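Local atomic coordinates of AGR_C_1268p (Agrobacterium tumefaciens str. C58, PDB entry 2GHS), a protein that probably acts as a gluconolactonase of the SMP-30/regucalcin family, a beta-propeller enzyme that uses a divalent metal ion. Residues Glu126-Asp138 against Gly150-Tyr164. Numbering follows the deposited sequence.
With K (potassium ion), chain B; EDO (1,2-ethanediol), chain D.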
# COMPACT_ATOMS: atom_id res chain seq x y z
N GLU A 126 -13.13 -12.15 10.49
CA GLU A 126 -12.38 -13.14 9.71
C GLU A 126 -12.11 -12.59 8.29
O GLU A 126 -12.90 -11.82 7.75
CB GLU A 126 -13.10 -14.52 9.72
CG GLU A 126 -13.01 -15.17 11.13
CD GLU A 126 -13.53 -16.59 11.27
OE1 GLU A 126 -14.00 -17.17 10.27
OE2 GLU A 126 -13.44 -17.13 12.41
N LEU A 127 -10.99 -12.96 7.68
CA LEU A 127 -10.68 -12.59 6.30
C LEU A 127 -9.84 -13.72 5.78
O LEU A 127 -8.65 -13.82 6.14
CB LEU A 127 -9.90 -11.27 6.24
CG LEU A 127 -9.52 -10.72 4.85
CD1 LEU A 127 -10.76 -10.32 4.14
CD2 LEU A 127 -8.52 -9.58 5.03
N GLU A 128 -10.46 -14.60 4.98
CA GLU A 128 -9.78 -15.80 4.51
C GLU A 128 -9.04 -16.48 5.64
O GLU A 128 -7.94 -17.02 5.48
CB GLU A 128 -8.84 -15.43 3.36
CG GLU A 128 -9.59 -14.95 2.13
CD GLU A 128 -8.73 -14.85 0.88
OE1 GLU A 128 -7.50 -15.11 0.94
OE2 GLU A 128 -9.28 -14.50 -0.18
N SER A 129 -9.71 -16.52 6.80
CA SER A 129 -9.13 -17.07 8.00
C SER A 129 -9.07 -18.60 7.97
O SER A 129 -8.43 -19.22 8.81
CB SER A 129 -9.89 -16.60 9.23
OG SER A 129 -9.80 -15.19 9.42
N ASP A 130 -9.81 -19.21 7.04
CA ASP A 130 -9.78 -20.64 6.78
C ASP A 130 -9.03 -21.04 5.52
O ASP A 130 -9.16 -22.21 5.07
CB ASP A 130 -11.21 -21.13 6.69
CG ASP A 130 -12.01 -20.43 5.58
OD1 ASP A 130 -11.58 -19.37 5.00
OD2 ASP A 130 -13.12 -20.95 5.28
N LEU A 131 -8.24 -20.13 4.96
CA LEU A 131 -7.46 -20.39 3.75
C LEU A 131 -5.97 -20.25 4.03
O LEU A 131 -5.38 -19.20 3.71
CB LEU A 131 -7.86 -19.44 2.64
CG LEU A 131 -9.26 -19.52 2.08
CD1 LEU A 131 -9.35 -18.57 0.89
CD2 LEU A 131 -9.59 -20.94 1.66
N PRO A 132 -5.36 -21.27 4.65
CA PRO A 132 -3.97 -21.08 5.02
C PRO A 132 -3.01 -20.83 3.88
O PRO A 132 -1.94 -20.23 4.13
CB PRO A 132 -3.60 -22.41 5.72
CG PRO A 132 -4.62 -23.34 5.36
CD PRO A 132 -5.87 -22.56 5.11
N GLY A 133 -3.37 -21.23 2.66
CA GLY A 133 -2.50 -21.01 1.53
C GLY A 133 -2.47 -19.60 0.98
O GLY A 133 -1.69 -19.31 0.06
N ASN A 134 -3.33 -18.70 1.51
CA ASN A 134 -3.39 -17.34 1.08
C ASN A 134 -2.89 -16.37 2.16
O ASN A 134 -2.95 -16.69 3.36
CB ASN A 134 -4.85 -16.93 0.72
CG ASN A 134 -5.26 -17.31 -0.72
OD1 ASN A 134 -4.73 -18.25 -1.33
ND2 ASN A 134 -6.20 -16.54 -1.27
N ARG A 135 -2.48 -15.18 1.75
CA ARG A 135 -2.14 -14.09 2.67
C ARG A 135 -2.80 -12.80 2.18
O ARG A 135 -3.29 -12.73 1.03
CB ARG A 135 -0.62 -13.92 2.80
CG ARG A 135 0.14 -13.50 1.52
CD ARG A 135 1.49 -13.05 1.96
NE ARG A 135 2.35 -12.62 0.87
CZ ARG A 135 2.40 -11.41 0.33
NH1 ARG A 135 1.58 -10.43 0.70
NH2 ARG A 135 3.29 -11.18 -0.65
N SER A 136 -2.86 -11.81 3.05
CA SER A 136 -3.29 -10.47 2.64
C SER A 136 -2.18 -9.73 1.94
O SER A 136 -1.00 -9.98 2.16
CB SER A 136 -3.87 -9.62 3.79
OG SER A 136 -2.90 -9.44 4.82
N ASN A 137 -2.55 -8.74 1.13
CA ASN A 137 -1.56 -7.92 0.45
C ASN A 137 -1.99 -6.44 0.58
O ASN A 137 -2.32 -5.96 1.66
CB ASN A 137 -1.36 -8.43 -1.01
CG ASN A 137 -0.04 -7.91 -1.62
OD1 ASN A 137 0.99 -8.03 -0.98
ND2 ASN A 137 -0.08 -7.35 -2.87
N ASP A 138 -2.00 -5.75 -0.53
CA ASP A 138 -2.27 -4.31 -0.61
C ASP A 138 -3.66 -3.96 -0.06
O ASP A 138 -4.63 -4.67 -0.30
CB ASP A 138 -2.24 -3.96 -2.08
CG ASP A 138 -2.41 -2.48 -2.33
OD1 ASP A 138 -1.73 -1.65 -1.66
OD2 ASP A 138 -3.21 -2.14 -3.24
N GLY A 150 -6.84 -6.49 -0.45
CA GLY A 150 -6.50 -7.59 -1.32
C GLY A 150 -5.93 -8.80 -0.61
O GLY A 150 -5.23 -8.69 0.42
N THR A 151 -6.20 -9.96 -1.19
CA THR A 151 -5.57 -11.20 -0.72
C THR A 151 -4.94 -11.92 -1.93
O THR A 151 -5.25 -11.58 -3.09
CB THR A 151 -6.55 -12.14 -0.08
OG1 THR A 151 -7.51 -12.54 -1.08
CG2 THR A 151 -7.22 -11.51 1.13
N MSE A 152 -4.12 -12.92 -1.68
CA MSE A 152 -3.39 -13.61 -2.77
C MSE A 152 -2.94 -14.97 -2.29
O MSE A 152 -2.77 -15.19 -1.09
CB MSE A 152 -2.17 -12.78 -3.22
CG MSE A 152 -1.18 -12.53 -2.13
SE MSE A 152 0.25 -11.41 -2.83
CE MSE A 152 1.18 -12.71 -3.89
N GLY A 153 -2.73 -15.90 -3.21
CA GLY A 153 -2.02 -17.13 -2.82
C GLY A 153 -0.63 -16.74 -2.38
O GLY A 153 -0.04 -15.80 -2.93
N ARG A 154 -0.07 -17.45 -1.40
CA ARG A 154 1.26 -17.10 -0.90
C ARG A 154 2.34 -17.23 -1.99
O ARG A 154 3.36 -16.55 -1.89
CB ARG A 154 1.62 -17.96 0.31
CG ARG A 154 0.79 -17.64 1.53
CD ARG A 154 1.02 -18.61 2.66
NE ARG A 154 0.11 -18.37 3.79
CZ ARG A 154 0.31 -17.42 4.70
NH1 ARG A 154 1.36 -16.64 4.67
NH2 ARG A 154 -0.53 -17.27 5.68
N LYS A 155 2.12 -18.07 -3.00
CA LYS A 155 3.05 -18.25 -4.12
C LYS A 155 2.55 -17.52 -5.37
O LYS A 155 3.01 -17.79 -6.47
CB LYS A 155 3.30 -19.74 -4.42
CG LYS A 155 3.74 -20.59 -3.24
CD LYS A 155 3.73 -22.08 -3.59
CE LYS A 155 4.23 -23.00 -2.46
NZ LYS A 155 4.09 -24.44 -2.85
N ALA A 156 1.66 -16.56 -5.17
CA ALA A 156 0.96 -15.90 -6.27
C ALA A 156 0.27 -16.83 -7.28
O ALA A 156 0.21 -16.53 -8.49
CB ALA A 156 1.92 -14.96 -6.99
N GLU A 157 -0.28 -17.93 -6.79
CA GLU A 157 -1.01 -18.86 -7.60
C GLU A 157 -2.03 -18.11 -8.47
O GLU A 157 -2.75 -17.23 -8.01
CB GLU A 157 -1.72 -19.87 -6.69
CG GLU A 157 -0.75 -20.85 -5.99
CD GLU A 157 -0.29 -20.42 -4.59
OE1 GLU A 157 -0.24 -19.21 -4.30
OE2 GLU A 157 0.05 -21.33 -3.78
N THR A 158 -2.11 -18.47 -9.75
CA THR A 158 -2.92 -17.72 -10.68
C THR A 158 -4.37 -17.64 -10.22
O THR A 158 -5.02 -18.66 -10.01
CB THR A 158 -2.85 -18.29 -12.09
OG1 THR A 158 -1.48 -18.31 -12.50
CG2 THR A 158 -3.63 -17.43 -13.03
N GLY A 159 -4.88 -16.42 -10.10
CA GLY A 159 -6.29 -16.24 -9.77
C GLY A 159 -6.75 -16.57 -8.36
O GLY A 159 -7.96 -16.59 -8.10
N ALA A 160 -5.82 -16.83 -7.44
CA ALA A 160 -6.19 -17.29 -6.10
C ALA A 160 -6.67 -16.16 -5.20
O ALA A 160 -7.27 -16.39 -4.13
CB ALA A 160 -4.98 -18.02 -5.45
N GLY A 161 -6.37 -14.94 -5.61
CA GLY A 161 -6.69 -13.75 -4.79
C GLY A 161 -7.99 -13.04 -5.14
O GLY A 161 -8.65 -13.34 -6.12
N SER A 162 -8.35 -12.11 -4.27
CA SER A 162 -9.57 -11.32 -4.34
C SER A 162 -9.34 -9.93 -3.72
O SER A 162 -8.33 -9.70 -3.05
CB SER A 162 -10.66 -12.00 -3.53
OG SER A 162 -10.88 -13.32 -4.01
N ILE A 163 -10.29 -9.04 -3.95
CA ILE A 163 -10.38 -7.75 -3.28
C ILE A 163 -11.71 -7.73 -2.55
O ILE A 163 -12.77 -8.02 -3.12
CB ILE A 163 -10.24 -6.56 -4.22
CG1 ILE A 163 -8.81 -6.57 -4.75
CG2 ILE A 163 -10.52 -5.25 -3.50
CD1 ILE A 163 -8.52 -5.51 -5.82
N TYR A 164 -11.60 -7.42 -1.26
CA TYR A 164 -12.76 -7.29 -0.36
C TYR A 164 -12.97 -5.87 0.14
O TYR A 164 -12.02 -5.11 0.28
CB TYR A 164 -12.57 -8.17 0.88
CG TYR A 164 -12.39 -9.66 0.59
CD1 TYR A 164 -11.14 -10.17 0.31
CD2 TYR A 164 -13.45 -10.53 0.60
CE1 TYR A 164 -10.95 -11.52 0.07
CE2 TYR A 164 -13.28 -11.87 0.35
CZ TYR A 164 -12.02 -12.36 0.10
OH TYR A 164 -11.86 -13.73 -0.15
K K B . -5.27 -16.77 4.89
C1 EDO D . 3.55 -8.64 -3.43
O1 EDO D . 3.55 -8.62 -1.99
C2 EDO D . 3.80 -7.19 -3.89
O2 EDO D . 2.73 -6.32 -3.44
O HOH W 1 -9.47 -15.26 -2.77
O HOH W 2 -5.51 -14.59 3.13
O HOH W 3 0.07 -21.14 -1.12
O HOH W 4 4.00 -14.97 0.24
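Glu128 meets Thr151 and Tyr164 because its CG stands anti to its own carbonyl carbon (chi1 -66°) and the chain runs extended from there. Glu128 OE2 accepts from Thr151 OG1 at 2.8 Å, from above the carboxylate plane. Tyr164 OH reaches the anti lone pair of Glu128 OE2 at 2.7 Å, with carboxylate and ring nearly perpendicular. A water also donates to OE2. Leu127 CD1 sits over one face of the Tyr164 ring, a CH-pi contact.

Asn134 ND2 donates hydrogen bonds to both Glu128 OE1 and Ala160 O. Arg135 and Met152 form a hydrogen-bonded antiparallel pair in the hairpin of strands 134-141 and 147-153. Their side chains run alongside each other. SE of Met152, a selenomethionine, lies over one face of the Arg135 guanidinium, toward its rim, 3.7 Å from Arg135 NH2. Arg135 NH1 donates to Asn137 OD1 at 3.0 Å. An ethanediol, probably from the crystallisation liquor, hydrogen-bonds to both residues, which are predicted to bind substrate.

Arg154 NE donates to Pro132 O at 2.8 Å, nearly straight (170°), and Arg154 N to Gly133 O. The backbone oxygens of Glu128, Leu131, Asn134 and Asp108 bind potassium, with one water. These bonds tie the potassium-binding segment 128-134 to strand 147-153, the turn after it and strand 161-167, beside the predicted substrate site.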